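Local coordinates for protein Exo-beta-1,4-mannosidase (Rhizomucor miehei, PDB 4LYP) that probably hydrolyses terminal beta-linked mannose units from the ends of manno-oligosaccharides, as a fungal beta-mannosidase of glycoside hydrolase family 5 that also transglycosylates, at residues K364-Y367 with Y368-F372; S422-S425 with N426-T429. All blocks are in the same frame, centred on the assembly; numbering follows the deposited sequence. Where two conformers were deposited one is given.

Interaction 1: K364-Y367 with Y368-F372; sequences KDEY and YQKAF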
loop_
_atom_site.group_PDB
_atom_site.type_symbol
_atom_site.label_atom_id
_atom_site.label_comp_id
_atom_site.label_asym_id
_atom_site.label_seq_id
_atom_site.Cartn_x
_atom_site.Cartn_y
_atom_site.Cartn_z
ATOM N N LYS A 364 -11.896 -15.959 -3.835
ATOM C CA LYS A 364 -11.320 -14.634 -4.022
ATOM C C LYS A 364 -12.013 -13.852 -5.124
ATOM O O LYS A 364 -12.267 -12.648 -5.018
ATOM C CB LYS A 364 -9.841 -14.809 -4.351
ATOM C CG LYS A 364 -9.074 -13.528 -4.655
ATOM C CD LYS A 364 -7.666 -13.902 -5.141
ATOM C CE LYS A 364 -6.709 -12.738 -5.097
ATOM N NZ LYS A 364 -5.311 -13.193 -5.459
ATOM N N ASP A 365 -12.284 -14.516 -6.265
ATOM C CA ASP A 365 -12.889 -13.806 -7.418
ATOM C C ASP A 365 -14.246 -13.314 -7.032
ATOM O O ASP A 365 -14.589 -12.163 -7.393
ATOM C CB ASP A 365 -12.985 -14.762 -8.581
ATOM C CG ASP A 365 -11.628 -15.058 -9.229
ATOM O OD1 ASP A 365 -10.614 -14.591 -8.752
ATOM O OD2 ASP A 365 -11.689 -15.772 -10.237
ATOM N N GLU A 366 -15.069 -14.097 -6.344
ATOM C CA GLU A 366 -16.378 -13.651 -5.955
ATOM C C GLU A 366 -16.279 -12.502 -4.903
ATOM O O GLU A 366 -16.999 -11.514 -4.985
ATOM C CB GLU A 366 -17.183 -14.799 -5.357
ATOM C CG GLU A 366 -18.489 -14.366 -4.772
ATOM C CD GLU A 366 -19.304 -15.502 -4.147
ATOM O OE1 GLU A 366 -19.281 -16.631 -4.731
ATOM O OE2 GLU A 366 -20.015 -15.247 -3.155
ATOM N N TYR A 367 -15.333 -12.649 -3.956
ATOM C CA TYR A 367 -15.140 -11.643 -2.959
ATOM C C TYR A 367 -14.761 -10.304 -3.558
ATOM O O TYR A 367 -15.324 -9.257 -3.236
ATOM C CB TYR A 367 -14.032 -12.136 -2.001
ATOM C CG TYR A 367 -13.768 -11.252 -0.821
ATOM C CD1 TYR A 367 -14.669 -11.122 0.254
ATOM C CD2 TYR A 367 -12.507 -10.584 -0.746
ATOM C CE1 TYR A 367 -14.313 -10.374 1.330
ATOM C CE2 TYR A 367 -12.176 -9.827 0.374
ATOM C CZ TYR A 367 -13.086 -9.751 1.410
ATOM O OH TYR A 367 -12.786 -9.039 2.558
ATOM N N TYR A 368 -13.790 -10.342 -4.516
ATOM C CA TYR A 368 -13.403 -9.132 -5.228
ATOM C C TYR A 368 -14.607 -8.585 -6.010
ATOM O O TYR A 368 -14.860 -7.373 -5.978
ATOM C CB TYR A 368 -12.294 -9.413 -6.265
ATOM C CG TYR A 368 -10.849 -9.346 -5.778
ATOM C CD1 TYR A 368 -10.368 -10.045 -4.662
ATOM C CD2 TYR A 368 -9.937 -8.597 -6.525
ATOM C CE1 TYR A 368 -9.028 -9.952 -4.274
ATOM C CE2 TYR A 368 -8.593 -8.501 -6.155
ATOM C CZ TYR A 368 -8.165 -9.175 -5.049
ATOM O OH TYR A 368 -6.817 -9.068 -4.730
ATOM N N GLN A 369 -15.307 -9.455 -6.738
ATOM C CA GLN A 369 -16.362 -8.967 -7.590
ATOM C C GLN A 369 -17.454 -8.257 -6.784
ATOM O O GLN A 369 -17.939 -7.198 -7.182
ATOM C CB GLN A 369 -16.957 -10.105 -8.410
ATOM C CG GLN A 369 -18.095 -9.614 -9.318
ATOM C CD GLN A 369 -18.502 -10.721 -10.210
ATOM O OE1 GLN A 369 -19.165 -11.655 -9.745
ATOM N NE2 GLN A 369 -18.017 -10.712 -11.412
ATOM N N LYS A 370 -17.831 -8.803 -5.639
ATOM C CA LYS A 370 -18.849 -8.194 -4.821
ATOM C C LYS A 370 -18.368 -6.903 -4.205
ATOM O O LYS A 370 -19.122 -5.908 -4.103
ATOM C CB LYS A 370 -19.347 -9.173 -3.768
ATOM C CG LYS A 370 -20.171 -10.264 -4.418
ATOM C CD LYS A 370 -20.641 -11.315 -3.441
ATOM C CE LYS A 370 -21.641 -12.286 -4.056
ATOM N NZ LYS A 370 -22.080 -13.362 -3.057
ATOM N N ALA A 371 -17.125 -6.851 -3.714
ATOM C CA ALA A 371 -16.587 -5.617 -3.129
ATOM C C ALA A 371 -16.595 -4.564 -4.240
ATOM O O ALA A 371 -17.012 -3.392 -3.982
ATOM C CB ALA A 371 -15.163 -5.855 -2.601
ATOM N N PHE A 372 -16.078 -4.896 -5.418
ATOM C CA PHE A 372 -16.024 -3.952 -6.521
ATOM C C PHE A 372 -17.395 -3.446 -6.885
ATOM O O PHE A 372 -17.569 -2.256 -7.121
ATOM C CB PHE A 372 -15.417 -4.671 -7.735
ATOM C CG PHE A 372 -13.878 -4.852 -7.646
ATOM C CD1 PHE A 372 -13.043 -4.026 -6.878
ATOM C CD2 PHE A 372 -13.291 -5.876 -8.416
ATOM C CE1 PHE A 372 -11.690 -4.212 -6.896
ATOM C CE2 PHE A 372 -11.913 -6.017 -8.440
ATOM C CZ PHE A 372 -11.105 -5.214 -7.658
#

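Interaction 2: S422-S425 with N426-T429; sequences SVYS and NDTT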
loop_
_atom_site.group_PDB
_atom_site.type_symbol
_atom_site.label_atom_id
_atom_site.label_comp_id
_atom_site.label_asym_id
_atom_site.label_seq_id
_atom_site.Cartn_x
_atom_site.Cartn_y
_atom_site.Cartn_z
ATOM N N SER A 422 -1.113 -12.698 -3.806
ATOM C CA SER A 422 -0.766 -12.164 -5.158
ATOM C C SER A 422 -1.831 -12.470 -6.136
ATOM O O SER A 422 -2.358 -13.579 -6.251
ATOM C CB SER A 422 0.509 -12.828 -5.616
ATOM O OG SER A 422 1.675 -12.306 -4.981
ATOM N N VAL A 423 -2.058 -11.469 -7.003
ATOM C CA VAL A 423 -2.817 -11.660 -8.254
ATOM C C VAL A 423 -1.796 -11.787 -9.352
ATOM O O VAL A 423 -1.066 -10.850 -9.671
ATOM C CB VAL A 423 -3.709 -10.428 -8.534
ATOM C CG1 VAL A 423 -4.415 -10.584 -9.896
ATOM C CG2 VAL A 423 -4.791 -10.238 -7.460
ATOM N N TYR A 424 -1.741 -12.987 -9.994
ATOM C CA TYR A 424 -0.788 -13.201 -11.077
ATOM C C TYR A 424 -1.354 -12.698 -12.392
ATOM O O TYR A 424 -2.578 -12.573 -12.574
ATOM C CB TYR A 424 -0.418 -14.680 -11.174
ATOM C CG TYR A 424 0.193 -15.197 -9.903
ATOM C CD1 TYR A 424 1.376 -14.653 -9.392
ATOM C CD2 TYR A 424 -0.393 -16.237 -9.213
ATOM C CE1 TYR A 424 1.980 -15.142 -8.245
ATOM C CE2 TYR A 424 0.171 -16.748 -8.055
ATOM C CZ TYR A 424 1.405 -16.213 -7.587
ATOM O OH TYR A 424 2.038 -16.744 -6.471
ATOM N N SER A 425 -0.437 -12.475 -13.367
ATOM C CA SER A 425 -0.834 -11.906 -14.646
ATOM C C SER A 425 -1.910 -12.653 -15.392
ATOM O O SER A 425 -2.663 -12.015 -16.144
ATOM C CB SER A 425 0.417 -11.833 -15.529
ATOM O OG SER A 425 0.988 -13.108 -15.657
ATOM N N ASN A 426 -1.988 -13.954 -15.191
ATOM C CA ASN A 426 -3.028 -14.749 -15.876
ATOM C C ASN A 426 -4.028 -15.406 -14.922
ATOM O O ASN A 426 -4.731 -16.303 -15.313
ATOM C CB ASN A 426 -2.336 -15.815 -16.760
ATOM C CG ASN A 426 -1.503 -16.785 -15.911
ATOM O OD1 ASN A 426 -1.244 -16.556 -14.754
ATOM N ND2 ASN A 426 -1.054 -17.868 -16.501
ATOM N N ASP A 427 -4.169 -14.864 -13.711
ATOM C CA ASP A 427 -5.203 -15.351 -12.814
ATOM C C ASP A 427 -6.577 -14.994 -13.366
ATOM O O ASP A 427 -6.758 -13.987 -14.085
ATOM C CB ASP A 427 -5.017 -14.774 -11.411
ATOM C CG ASP A 427 -4.004 -15.543 -10.590
ATOM O OD1 ASP A 427 -3.496 -16.628 -11.008
ATOM O OD2 ASP A 427 -3.708 -15.069 -9.443
ATOM N N THR A 428 -7.570 -15.770 -12.982
ATOM C CA THR A 428 -8.982 -15.483 -13.347
ATOM C C THR A 428 -9.452 -14.152 -12.753
ATOM O O THR A 428 -10.340 -13.487 -13.264
ATOM C CB THR A 428 -9.915 -16.610 -12.945
ATOM O OG1 THR A 428 -9.708 -16.863 -11.557
ATOM C CG2 THR A 428 -9.612 -17.892 -13.699
ATOM N N THR A 429 -8.772 -13.688 -11.675
ATOM C CA THR A 429 -9.153 -12.429 -11.048
ATOM C C THR A 429 -8.856 -11.239 -11.905
ATOM O O THR A 429 -9.520 -10.178 -11.736
ATOM C CB THR A 429 -8.363 -12.282 -9.735
ATOM O OG1 THR A 429 -8.159 -13.577 -9.137
ATOM C CG2 THR A 429 -9.084 -11.345 -8.758
#

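Interaction 1: K364-Y367 with Y368-F372
Lys364 and Tyr368 lie side by side on one turn of helix 362-380, a helix on the outside of the TIM barrel; the backbone hydrogen bonds here and the side-chain pairs Lys364-Tyr368 and Glu366-Lys370 follow its i to i+4 repeat. Lys364 runs extended, its CG anti to the backbone N (chi1 177°), which lays the aliphatic chain along the phenol: CG is 3.6 Å from CE1 of Tyr368, and CE lies near the hydroxyl end. A long methylene chain suits this buried strip, while its ammonium is carried on to the backbone O of Tyr421. The carbonyl O of Lys364 also takes the amide N-H of Tyr368 at 2.8 Å, and the ring atom CD1 of Tyr368 comes to 3.2 Å from the same oxygen. Asp365 accepts from the N of Gln369 through its backbone O at 2.9 Å; its carboxylate turns off the helix to Thr361, Thr428 and Thr429. The backbone O of Glu366 accepts from Lys370 N, and the partly exposed acidic chain runs extended beside that of the exposed lysine, pointing the same way, with CG 3.8 Å from Lys370 CE. They finish in a salt bridge: Lys370 NZ stands 2.8 Å from Glu366 OE2, approaching from above the carboxylate plane, 46° out of it. Glu366 OE2 also accepts a hydrogen bond from Asn312 ND2 of helix 308-329. Tyr367 heads its ring into the buried side against Met315 of the same helix and Met340, while Ala371 N donates to the backbone O of Tyr367 at 3.0 Å.

Interaction 2: S422-S425 with N426-T429
Tyr424 and Asp427 are the first and last residues of a type I beta turn, with Ser425 and Asn426 at its corners, that reverses the chain after strand 423-424, and two hydrogen bonds of opposite sense join them. The backbone bond closes the turn: Asp427 N donates to Tyr424 O at 3.0 Å, from well above the carbonyl plane. In the other bond the Asp427 carboxylate reaches back, OD2 taking the amide N-H of Tyr424 at 2.9 Å in a nearly straight line (171°). Asp427 CG stands beside its own backbone N (chi1 -83°), which swings the short acid back over the turn. Aspartate suits this last position because its second oxygen, OD1, forms a salt bridge with Arg342, so the one carboxylate ties turn and neighbouring loop together. Serine suits position 425 by its hydroxyl, which hydrogen-bonds Glu395 OE2 and Arg397 NH2.

Van der Waals contacts back up these bonds. OD1 lies in the plane of the Tyr424 ring at its edge, 3.6 Å from CD2, with ring and carboxylate planes 74° apart. Val423 brings CG1 to 4.3 Å from Thr429 CB, a loose apolar touch suited to a branched residue on the buried side.

In the barrel, Val423 pairs through its backbone with Ala391 and Gly393 of strand 386-394, while its side chain packs on Lys364 and Tyr368 of helix 362-380 and on Val430 and Ile433 of helix 429-448, which the turn leads into.

Interactions 1 and 2 follow one another along the chain, with centres 13 Å apart, and meet through side chains. Both oxygens of Asp365 in interaction 1 reach residues 428 and 429 of interaction 2: OD2 is 2.6 Å from Thr428 OG1 and OD1 is 2.7 Å from Thr429 OG1, probable hydrogen bonds that tie helix 362-380 to the start of helix 429-448. Separately, Tyr368 OH packs 3.6 Å from Val423 CG2. Neither contact touches a bound guanidine: the side chain of Tyr367 is about 12 Å from one and that of Ser422 about 14 Å from one. Together they join helix 362-380, strand 423-424 and the start of helix 429-448, away from that ligand.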